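Local coordinates for protein lectin (Pleurotus ostreatus, PDB 6T0Q) that probably binds galactose-type sugars through two calcium-containing beta-sandwich modules of the carbohydrate-binding-module kind, at residues A70-A75 with A129-H134; G209-G214 with A279-G284; N122-I127 with S182-P187; V222-K227 with S300-V305. One frame throughout, in Å; residues are numbered along the deposited sequence.

Contact 1: residues A70-A75 with A129-H134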
# COMPACT_ATOMS: atom_id res chain seq x y z
N ALA A 70 17.72 -11.68 10.35
CA ALA A 70 18.51 -12.86 10.66
C ALA A 70 17.86 -14.11 10.09
O ALA A 70 16.63 -14.23 10.09
CB ALA A 70 18.67 -13.08 12.17
N THR A 71 18.70 -15.03 9.63
CA THR A 71 18.32 -16.40 9.33
C THR A 71 18.74 -17.26 10.52
O THR A 71 19.91 -17.23 10.91
CB THR A 71 19.00 -16.88 8.05
OG1 THR A 71 18.57 -16.07 6.95
CG2 THR A 71 18.66 -18.34 7.78
N ILE A 72 17.80 -18.00 11.10
CA ILE A 72 18.06 -18.77 12.31
C ILE A 72 17.85 -20.25 12.03
O ILE A 72 16.88 -20.62 11.36
CB ILE A 72 17.16 -18.29 13.47
CG1 ILE A 72 17.49 -16.83 13.83
CG2 ILE A 72 17.28 -19.21 14.70
CD1 ILE A 72 16.39 -16.12 14.61
N VAL A 73 18.75 -21.09 12.53
CA VAL A 73 18.53 -22.54 12.57
C VAL A 73 18.71 -22.98 14.01
O VAL A 73 19.72 -22.66 14.64
CB VAL A 73 19.48 -23.31 11.64
CG1 VAL A 73 19.26 -24.83 11.81
CG2 VAL A 73 19.26 -22.90 10.16
N VAL A 74 17.73 -23.73 14.54
CA VAL A 74 17.74 -24.11 15.95
C VAL A 74 17.37 -25.59 16.07
O VAL A 74 16.54 -26.10 15.31
CB VAL A 74 16.80 -23.21 16.79
CG1 VAL A 74 15.37 -23.22 16.23
CG2 VAL A 74 16.82 -23.63 18.26
N ALA A 75 18.03 -26.28 17.00
CA ALA A 75 17.75 -27.68 17.28
C ALA A 75 17.72 -27.87 18.79
O ALA A 75 18.33 -27.09 19.54
CB ALA A 75 18.80 -28.60 16.66
N ALA A 129 21.81 -23.37 18.36
CA ALA A 129 21.29 -22.45 17.35
C ALA A 129 22.45 -21.73 16.67
O ALA A 129 23.50 -21.52 17.27
CB ALA A 129 20.32 -21.44 17.95
N SER A 130 22.24 -21.40 15.40
CA SER A 130 23.02 -20.41 14.67
C SER A 130 22.10 -19.27 14.27
O SER A 130 20.98 -19.49 13.82
CB SER A 130 23.68 -20.96 13.39
OG SER A 130 24.89 -21.64 13.69
N ILE A 131 22.61 -18.05 14.41
CA ILE A 131 21.89 -16.83 14.07
C ILE A 131 22.75 -16.10 13.05
O ILE A 131 23.77 -15.50 13.41
CB ILE A 131 21.64 -15.97 15.32
CG1 ILE A 131 20.95 -16.81 16.40
CG2 ILE A 131 20.86 -14.71 14.96
CD1 ILE A 131 21.12 -16.22 17.80
N LEU A 132 22.38 -16.16 11.78
CA LEU A 132 23.12 -15.47 10.74
C LEU A 132 22.49 -14.09 10.55
O LEU A 132 21.39 -13.98 9.98
CB LEU A 132 23.13 -16.27 9.44
CG LEU A 132 23.79 -15.60 8.23
CD1 LEU A 132 25.25 -15.28 8.52
CD2 LEU A 132 23.68 -16.50 7.01
N VAL A 133 23.17 -13.06 11.02
CA VAL A 133 22.66 -11.69 11.00
C VAL A 133 23.13 -11.01 9.71
O VAL A 133 24.31 -11.05 9.38
CB VAL A 133 23.15 -10.90 12.23
CG1 VAL A 133 22.80 -9.41 12.09
CG2 VAL A 133 22.56 -11.48 13.51
N HIS A 134 22.20 -10.38 9.00
CA HIS A 134 22.53 -9.57 7.83
C HIS A 134 22.51 -8.10 8.22
O HIS A 134 21.57 -7.65 8.89
CB HIS A 134 21.56 -9.86 6.70
CG HIS A 134 21.51 -11.31 6.33
ND1 HIS A 134 22.47 -11.90 5.54
CD2 HIS A 134 20.67 -12.30 6.70
CE1 HIS A 134 22.20 -13.18 5.41
NE2 HIS A 134 21.11 -13.45 6.11
O HOH W 1 20.65 -16.04 5.13

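Contact 2: residues G209-G214 with A279-G284. With CA (calcium ion), chain G; NAG (2-acetamido-2-deoxy-beta-D-glucopyranose), chain B.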
# COMPACT_ATOMS: atom_id res chain seq x y z
N GLY A 209 -1.92 -31.26 -19.42
CA GLY A 209 -0.54 -31.59 -19.10
C GLY A 209 0.51 -30.96 -19.98
O GLY A 209 1.66 -31.40 -19.98
N ALA A 210 0.15 -29.93 -20.75
CA ALA A 210 1.14 -29.23 -21.56
C ALA A 210 0.65 -27.82 -21.80
O ALA A 210 -0.55 -27.53 -21.72
CB ALA A 210 1.40 -29.95 -22.89
N ALA A 211 1.59 -26.93 -22.09
CA ALA A 211 1.28 -25.54 -22.41
C ALA A 211 1.98 -25.18 -23.71
O ALA A 211 2.96 -25.83 -24.09
CB ALA A 211 1.74 -24.59 -21.29
N PRO A 212 1.51 -24.15 -24.40
CA PRO A 212 2.22 -23.69 -25.60
C PRO A 212 3.64 -23.24 -25.28
O PRO A 212 3.97 -22.90 -24.14
CB PRO A 212 1.37 -22.51 -26.09
CG PRO A 212 0.03 -22.72 -25.48
CD PRO A 212 0.28 -23.37 -24.16
N VAL A 213 4.49 -23.26 -26.31
CA VAL A 213 5.82 -22.68 -26.20
C VAL A 213 5.69 -21.17 -26.03
O VAL A 213 4.87 -20.53 -26.70
CB VAL A 213 6.66 -23.02 -27.44
CG1 VAL A 213 8.02 -22.31 -27.39
CG2 VAL A 213 6.82 -24.53 -27.59
N GLY A 214 6.48 -20.60 -25.12
CA GLY A 214 6.48 -19.15 -24.98
C GLY A 214 6.66 -18.68 -23.55
O GLY A 214 6.76 -19.50 -22.63
N ALA A 279 8.28 -16.38 -16.73
CA ALA A 279 8.62 -17.79 -16.84
C ALA A 279 8.38 -18.25 -18.27
O ALA A 279 7.42 -17.82 -18.91
CB ALA A 279 7.81 -18.64 -15.86
N THR A 280 9.26 -19.11 -18.78
CA THR A 280 9.24 -19.50 -20.19
C THR A 280 9.15 -21.00 -20.33
O THR A 280 9.85 -21.75 -19.64
CB THR A 280 10.49 -18.98 -20.91
OG1 THR A 280 10.52 -17.55 -20.83
CG2 THR A 280 10.49 -19.41 -22.39
N ASN A 281 8.29 -21.44 -21.24
CA ASN A 281 8.14 -22.85 -21.57
C ASN A 281 8.81 -23.12 -22.91
O ASN A 281 8.43 -22.52 -23.92
CB ASN A 281 6.68 -23.27 -21.63
CG ASN A 281 6.52 -24.75 -21.95
OD1 ASN A 281 7.39 -25.55 -21.63
ND2 ASN A 281 5.41 -25.10 -22.60
N GLY A 282 9.78 -24.02 -22.92
CA GLY A 282 10.38 -24.47 -24.16
C GLY A 282 9.57 -25.51 -24.91
O GLY A 282 9.93 -25.86 -26.04
N GLY A 283 8.50 -26.00 -24.31
CA GLY A 283 7.66 -27.02 -24.91
C GLY A 283 7.32 -28.08 -23.89
O GLY A 283 8.13 -28.43 -23.03
N GLY A 284 6.10 -28.60 -23.98
CA GLY A 284 5.65 -29.65 -23.10
C GLY A 284 5.03 -29.11 -21.82
O GLY A 284 4.46 -28.02 -21.79
CA CA G . 8.66 -27.44 -20.42
C1 NAG B . 10.86 -13.32 -20.81
C2 NAG B . 11.20 -12.16 -21.73
C3 NAG B . 11.67 -12.68 -23.07
C4 NAG B . 12.89 -13.57 -22.89
C5 NAG B . 12.64 -14.68 -21.86
C6 NAG B . 13.93 -15.32 -21.40
C7 NAG B . 10.11 -9.98 -21.46
C8 NAG B . 8.88 -9.17 -21.71
N2 NAG B . 10.08 -11.25 -21.89
O3 NAG B . 12.00 -11.57 -23.91
O4 NAG B . 13.02 -13.99 -24.19
O5 NAG B . 12.02 -14.17 -20.67
O6 NAG B . 13.97 -16.70 -21.72
O7 NAG B . 11.09 -9.52 -20.87
O HOH W 2 3.99 -27.50 -25.72

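Contact 3: residues N122-I127 with S182-P187. With CA (calcium ion), chain F.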
# COMPACT_ATOMS: atom_id res chain seq x y z
N ASN A 122 16.39 -38.84 32.93
CA ASN A 122 17.68 -39.51 32.79
C ASN A 122 18.24 -39.42 31.38
O ASN A 122 19.05 -40.26 30.99
CB ASN A 122 17.61 -40.99 33.21
CG ASN A 122 17.03 -41.19 34.60
OD1 ASN A 122 17.42 -40.50 35.54
ND2 ASN A 122 16.09 -42.12 34.73
N SER A 123 17.85 -38.41 30.60
CA SER A 123 18.27 -38.31 29.22
C SER A 123 19.08 -37.03 29.02
O SER A 123 19.01 -36.12 29.85
CB SER A 123 17.06 -38.32 28.27
OG SER A 123 16.39 -37.06 28.28
N PRO A 124 19.86 -36.93 27.94
CA PRO A 124 20.62 -35.70 27.71
C PRO A 124 19.68 -34.54 27.39
O PRO A 124 18.53 -34.73 27.01
CB PRO A 124 21.52 -36.04 26.51
CG PRO A 124 20.91 -37.24 25.86
CD PRO A 124 20.14 -37.98 26.94
N ALA A 125 20.19 -33.32 27.58
CA ALA A 125 19.40 -32.12 27.32
C ALA A 125 20.29 -31.07 26.68
O ALA A 125 21.44 -30.91 27.09
CB ALA A 125 18.79 -31.55 28.62
N GLY A 126 19.76 -30.35 25.70
CA GLY A 126 20.58 -29.34 25.05
C GLY A 126 19.83 -28.53 24.02
O GLY A 126 18.83 -28.99 23.46
N ILE A 127 20.28 -27.30 23.78
CA ILE A 127 19.78 -26.51 22.67
C ILE A 127 20.98 -26.04 21.86
O ILE A 127 22.08 -25.82 22.40
CB ILE A 127 18.91 -25.30 23.11
CG1 ILE A 127 19.72 -24.36 23.98
CG2 ILE A 127 17.62 -25.77 23.82
CD1 ILE A 127 19.09 -22.98 24.12
N SER A 182 29.47 -34.55 19.79
CA SER A 182 28.44 -34.49 20.83
C SER A 182 27.67 -35.80 20.84
O SER A 182 27.78 -36.61 19.91
CB SER A 182 27.48 -33.32 20.58
OG SER A 182 26.56 -33.69 19.57
N VAL A 183 26.87 -36.01 21.88
CA VAL A 183 26.05 -37.21 21.90
C VAL A 183 25.01 -37.18 20.79
O VAL A 183 24.50 -38.24 20.40
CB VAL A 183 25.37 -37.42 23.26
CG1 VAL A 183 26.42 -37.73 24.36
CG2 VAL A 183 24.51 -36.22 23.61
N TRP A 184 24.67 -36.00 20.29
CA TRP A 184 23.59 -35.88 19.32
C TRP A 184 24.03 -36.09 17.88
O TRP A 184 23.20 -36.46 17.05
CB TRP A 184 22.92 -34.50 19.46
CG TRP A 184 22.30 -34.33 20.82
CD1 TRP A 184 21.12 -34.89 21.26
CD2 TRP A 184 22.84 -33.60 21.93
NE1 TRP A 184 20.89 -34.52 22.56
CE2 TRP A 184 21.92 -33.73 22.99
CE3 TRP A 184 23.99 -32.82 22.11
CZ2 TRP A 184 22.13 -33.13 24.23
CZ3 TRP A 184 24.20 -32.22 23.35
CH2 TRP A 184 23.27 -32.38 24.40
N GLY A 185 25.30 -35.88 17.55
CA GLY A 185 25.71 -35.89 16.17
C GLY A 185 25.22 -34.64 15.46
O GLY A 185 24.47 -33.84 16.03
N PRO A 186 25.64 -34.44 14.21
CA PRO A 186 25.41 -33.13 13.54
C PRO A 186 24.01 -33.03 12.97
O PRO A 186 23.63 -33.80 12.08
CB PRO A 186 26.47 -33.14 12.41
CG PRO A 186 26.71 -34.62 12.13
CD PRO A 186 26.56 -35.32 13.46
N PRO A 187 23.19 -32.08 13.45
CA PRO A 187 21.84 -31.96 12.89
C PRO A 187 21.88 -31.58 11.42
O PRO A 187 22.72 -30.79 10.98
CB PRO A 187 21.20 -30.84 13.74
CG PRO A 187 22.02 -30.81 15.01
CD PRO A 187 23.42 -31.14 14.56
CA CA F . 16.14 -35.30 26.46
O HOH W 3 14.83 -37.29 25.13

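Contact 4: residues V222-K227 with S300-V305. With NAG (2-acetamido-2-deoxy-beta-D-glucopyranose), chain C.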
# COMPACT_ATOMS: atom_id res chain seq x y z
N VAL A 222 2.29 -7.65 -2.08
CA VAL A 222 2.00 -7.67 -0.65
C VAL A 222 2.01 -6.22 -0.18
O VAL A 222 2.98 -5.49 -0.42
CB VAL A 222 3.00 -8.53 0.13
CG1 VAL A 222 2.65 -8.54 1.62
CG2 VAL A 222 3.00 -9.97 -0.42
N ASN A 223 0.93 -5.81 0.49
CA ASN A 223 0.82 -4.40 0.88
C ASN A 223 0.06 -4.35 2.21
O ASN A 223 -1.15 -4.15 2.26
CB ASN A 223 0.13 -3.57 -0.21
CG ASN A 223 -0.17 -2.14 0.21
OD1 ASN A 223 -1.20 -1.58 -0.19
ND2 ASN A 223 0.72 -1.53 0.99
N GLN A 224 0.80 -4.57 3.31
CA GLN A 224 0.24 -4.40 4.65
C GLN A 224 0.55 -2.97 5.09
O GLN A 224 1.59 -2.70 5.70
CB GLN A 224 0.83 -5.43 5.62
CG GLN A 224 0.71 -6.88 5.17
CD GLN A 224 -0.71 -7.42 5.26
OE1 GLN A 224 -1.58 -6.83 5.90
NE2 GLN A 224 -0.95 -8.58 4.64
N CYS A 225 -0.36 -2.04 4.78
CA CYS A 225 -0.05 -0.62 4.99
C CYS A 225 0.06 -0.22 6.46
O CYS A 225 0.49 0.90 6.73
CB CYS A 225 -1.09 0.27 4.29
SG CYS A 225 -2.83 -0.07 4.65
N THR A 226 -0.27 -1.10 7.41
CA THR A 226 -0.12 -0.77 8.82
C THR A 226 1.08 -1.46 9.48
O THR A 226 1.24 -1.38 10.70
CB THR A 226 -1.38 -1.15 9.59
OG1 THR A 226 -1.48 -2.58 9.64
CG2 THR A 226 -2.62 -0.58 8.89
N LYS A 227 1.92 -2.15 8.71
CA LYS A 227 3.11 -2.80 9.23
C LYS A 227 4.34 -2.27 8.50
O LYS A 227 4.23 -1.47 7.58
CB LYS A 227 3.01 -4.33 9.09
CG LYS A 227 1.78 -4.94 9.76
CD LYS A 227 1.64 -6.44 9.48
CE LYS A 227 2.53 -7.26 10.40
NZ LYS A 227 2.29 -8.72 10.19
N SER A 300 6.73 -10.35 13.57
CA SER A 300 5.85 -11.25 12.83
C SER A 300 6.40 -11.49 11.42
O SER A 300 7.41 -10.91 11.01
CB SER A 300 4.43 -10.68 12.74
OG SER A 300 4.40 -9.51 11.93
N ASN A 301 5.72 -12.35 10.68
CA ASN A 301 6.11 -12.67 9.31
C ASN A 301 4.86 -13.06 8.54
O ASN A 301 3.78 -13.27 9.11
CB ASN A 301 7.14 -13.81 9.28
CG ASN A 301 6.54 -15.12 9.78
OD1 ASN A 301 5.74 -15.74 9.09
ND2 ASN A 301 6.93 -15.54 10.97
N GLU A 302 5.01 -13.19 7.23
CA GLU A 302 3.95 -13.83 6.47
C GLU A 302 4.57 -14.57 5.30
O GLU A 302 5.61 -14.17 4.77
CB GLU A 302 2.89 -12.83 6.00
CG GLU A 302 3.20 -12.09 4.73
CD GLU A 302 2.03 -11.19 4.32
OE1 GLU A 302 1.93 -10.07 4.85
OE2 GLU A 302 1.22 -11.61 3.47
N THR A 303 3.91 -15.65 4.91
CA THR A 303 4.32 -16.48 3.79
C THR A 303 3.34 -16.30 2.64
O THR A 303 2.13 -16.24 2.85
CB THR A 303 4.39 -17.95 4.20
OG1 THR A 303 5.46 -18.12 5.14
CG2 THR A 303 4.64 -18.87 2.98
N VAL A 304 3.89 -16.16 1.44
CA VAL A 304 3.13 -16.10 0.20
C VAL A 304 3.59 -17.28 -0.65
O VAL A 304 4.78 -17.56 -0.71
CB VAL A 304 3.38 -14.76 -0.53
CG1 VAL A 304 2.85 -14.82 -1.95
CG2 VAL A 304 2.75 -13.61 0.26
N VAL A 305 2.63 -17.98 -1.27
CA VAL A 305 2.95 -19.09 -2.15
C VAL A 305 2.33 -18.82 -3.51
O VAL A 305 1.34 -18.09 -3.63
CB VAL A 305 2.46 -20.45 -1.60
CG1 VAL A 305 3.04 -20.70 -0.20
CG2 VAL A 305 0.93 -20.50 -1.56
C1 NAG C . 6.36 -16.75 11.52
C2 NAG C . 7.35 -17.82 12.00
C3 NAG C . 6.61 -18.97 12.73
C4 NAG C . 5.61 -18.45 13.76
C5 NAG C . 4.72 -17.37 13.15
C6 NAG C . 3.81 -16.71 14.16
C7 NAG C . 9.43 -18.24 10.72
C8 NAG C . 10.01 -18.91 9.51
N2 NAG C . 8.10 -18.36 10.88
O3 NAG C . 7.55 -19.82 13.38
O4 NAG C . 4.89 -19.44 14.40
O5 NAG C . 5.55 -16.33 12.60
O6 NAG C . 4.55 -16.08 15.20
O7 NAG C . 10.13 -17.62 11.50
O HOH W 4 1.17 -9.90 7.57

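Contact 1: residues A70-A75 with A129-H134
Thr71 O accepts the backbone N-H of Leu132 at 2.8 Å (N-H...O 165°), while Thr71 N gives its own hydrogen to Leu132 O. Val73 and Ser130 form the same two-way pair two residues along. Leu132 O also has Ala70 CA 3.2 Å away, in a CA-H...O contact. The two strand segments run antiparallel, their directions 170° apart. On the side carrying Ala70, Ile72, Val74, Ala129 and Ile131, aliphatic carbons do the touching: Ile131 CG2 lies 3.9 Å from Ala70 CB and 4.1 Å from Ile72 CG1. The two isoleucines point the same way, side by side, and Val74 CB rests against Ala129 CB. On the other side, Thr71 OG1 stands anti to its carbonyl carbon (chi1 -62°), in line with the rim of the His134 imidazole on the NE2 side. The 3.7 Å between OG1 and His134 NE2 is spanned by a water, hydrogen-bonded to each at 2.8 Å. Ser130 OG turns elsewhere, to Leu29 O. Ile72, Val74 and Ala129 pack on Phe82 of the facing sheet, so the pair forms the middle of one layer of a beta-sandwich, strands 67-76 and 126-135 of the N-terminal half.

Contact 2: residues G209-G214 with A279-G284
Asn281 fastens the loop 209-214 to the calcium-binding turn, and its side chain is engaged along its whole length. CB lies 3.7 Å from Pro212 O. CG, anti to the backbone N (chi1 -179°), is 3.8 Å from both Pro212 O and the calcium ion. Beyond it the amide divides its work. OD1 binds the calcium at 2.6 Å and also accepts the N-H of Gly283 from above its carbonyl plane, which closes an Asx turn. ND2 donates to Pro212 O at 3.0 Å, approaching well above the plane of that carbonyl, and at 3.2 Å to Gly284 O. The latter oxygen is gripped from the opposite face by Ala211 N, at 3.1 Å and nearly straight (171°). Held by the metal at one end and by two carbonyls at the other, the amide can hardly rotate; the calcium would be expected to polarise it and make ND2 a stronger donor. A water donates to Ala211 O and accepts from Gly284 N, joining the two segments once more. At Gly214 the contact becomes an antiparallel hydrogen-bonded pair with Asn281: Gly214 N donates to Asn281 O, and Asn281 N to Gly214 O at 2.8 Å. Val213 CG2 packs against Gly283 CA. Gly283 O is a further calcium ligand, with Asp239, Asp240 and Pro285 completing the protein shell. Gly283 also contacts N-acetyl-D-galactosamine in another structure of this lectin, consistent with a sugar-binding site built around the calcium.

Contact 3: residues N122-I127 with S182-P187
Pro124 and Val183 have the nearest CA atoms across the contact, 8.1 Å apart; without strand pairing, side chains of 182-187 reach a proline and the backbone of 122-127. The contact packs against the calcium-binding loop of the N-terminal beta-sandwich module, where residues 122-125 lead into strand 126-135 and the indole of Trp184 lies against them. Pro124 CB makes the apolar contacts, 3.7 Å from Trp184 CZ2 and 4.2 Å from Val183 CG2. Beyond it the far corner of the indole reaches the backbone: CH2 turns the rim of the ring to Ala125 O, 3.6 Å away, and CZ2 comes up to the N of Gly126, where there is no side chain to intervene. Val183 CG2 also lies 3.5 Å above the indole plane of Trp184, over its centre, roofing one face. Ser182 OG accepts the N-H of Trp184 in an ST turn that fixes the start of this loop, while Trp35 and Phe95 pack around the ring. On the calcium loop, Ser123 OG, turned between its own backbone N and carbonyl carbon (chi1 76°), binds the metal at 2.5 Å, and Pro124 O binds it too, alongside a water and Asp77, Asp78 and Asn118. Trp184 acts in the second shell: its NE1 is hydrogen-bonded to Asp77 OD2, while Asp77 OD1 sits on the metal.

Contact 4: residues V222-K227 with S300-V305
A bend at chi3 (82°) in the Lys227 chain, otherwise extended beyond CG, sets CE 3.3 Å from Ser300 OG; NZ then donates to that hydroxyl at 2.8 Å. Glu302 CG sits between its backbone N and carbonyl carbon (chi1 84°), and the chain runs extended from there to the carboxylate. OE1 meets Gln224 NE2 tip to tip in a weak bond of 3.2 Å, amide and carboxylate planes 49° apart. Between lysine and glutamate a water accepts from NZ and donates to OE1 at 2.8 Å, linking charges whose own atoms, NZ and OE1, are 5.5 Å apart. Tyr296 serves both, with its OH bonded to Glu302 OE1 and its ring in a cation-pi contact with Lys227; Ser300 OG is also bonded to Asp298. Gln224 to Lys227 is a type I beta turn, closed by Lys227 N to Gln224 O, that meets the edge strand 301-305 side chain to side chain. At the tip of the turn Cys225 forms a disulfide with Cys225 of the second subunit. Deeper in, Val222 CG2 and Val304 CG2 touch tip to tip at 3.7 Å. Asn301, pointing away, carries an N-linked sugar on ND2.

How the contacts relate
Contacts 1 and 3 share strand 126-135: contact 1 is its paired middle and contact 3 its calcium-bearing start, the centres 19 Å apart, and the two touch where Ala75 CB packs 4.2 Å from Pro187 CG. Contacts 2 and 3 hold the two calcium sites, on opposite sides of the chain's centre, about 49 Å between contact centres. Contact 4, on the C-terminal module with contact 2, has its centre about 32 Å from that contact and its nearest atoms about 10 Å from contact 1. The sugar on Asn301 bridges that gap: it is hydrogen-bonded to Ile89 and to Phe102 of strand 98-104, beside strand 67-76, and comes within about 7 Å of the side chain of Ile72.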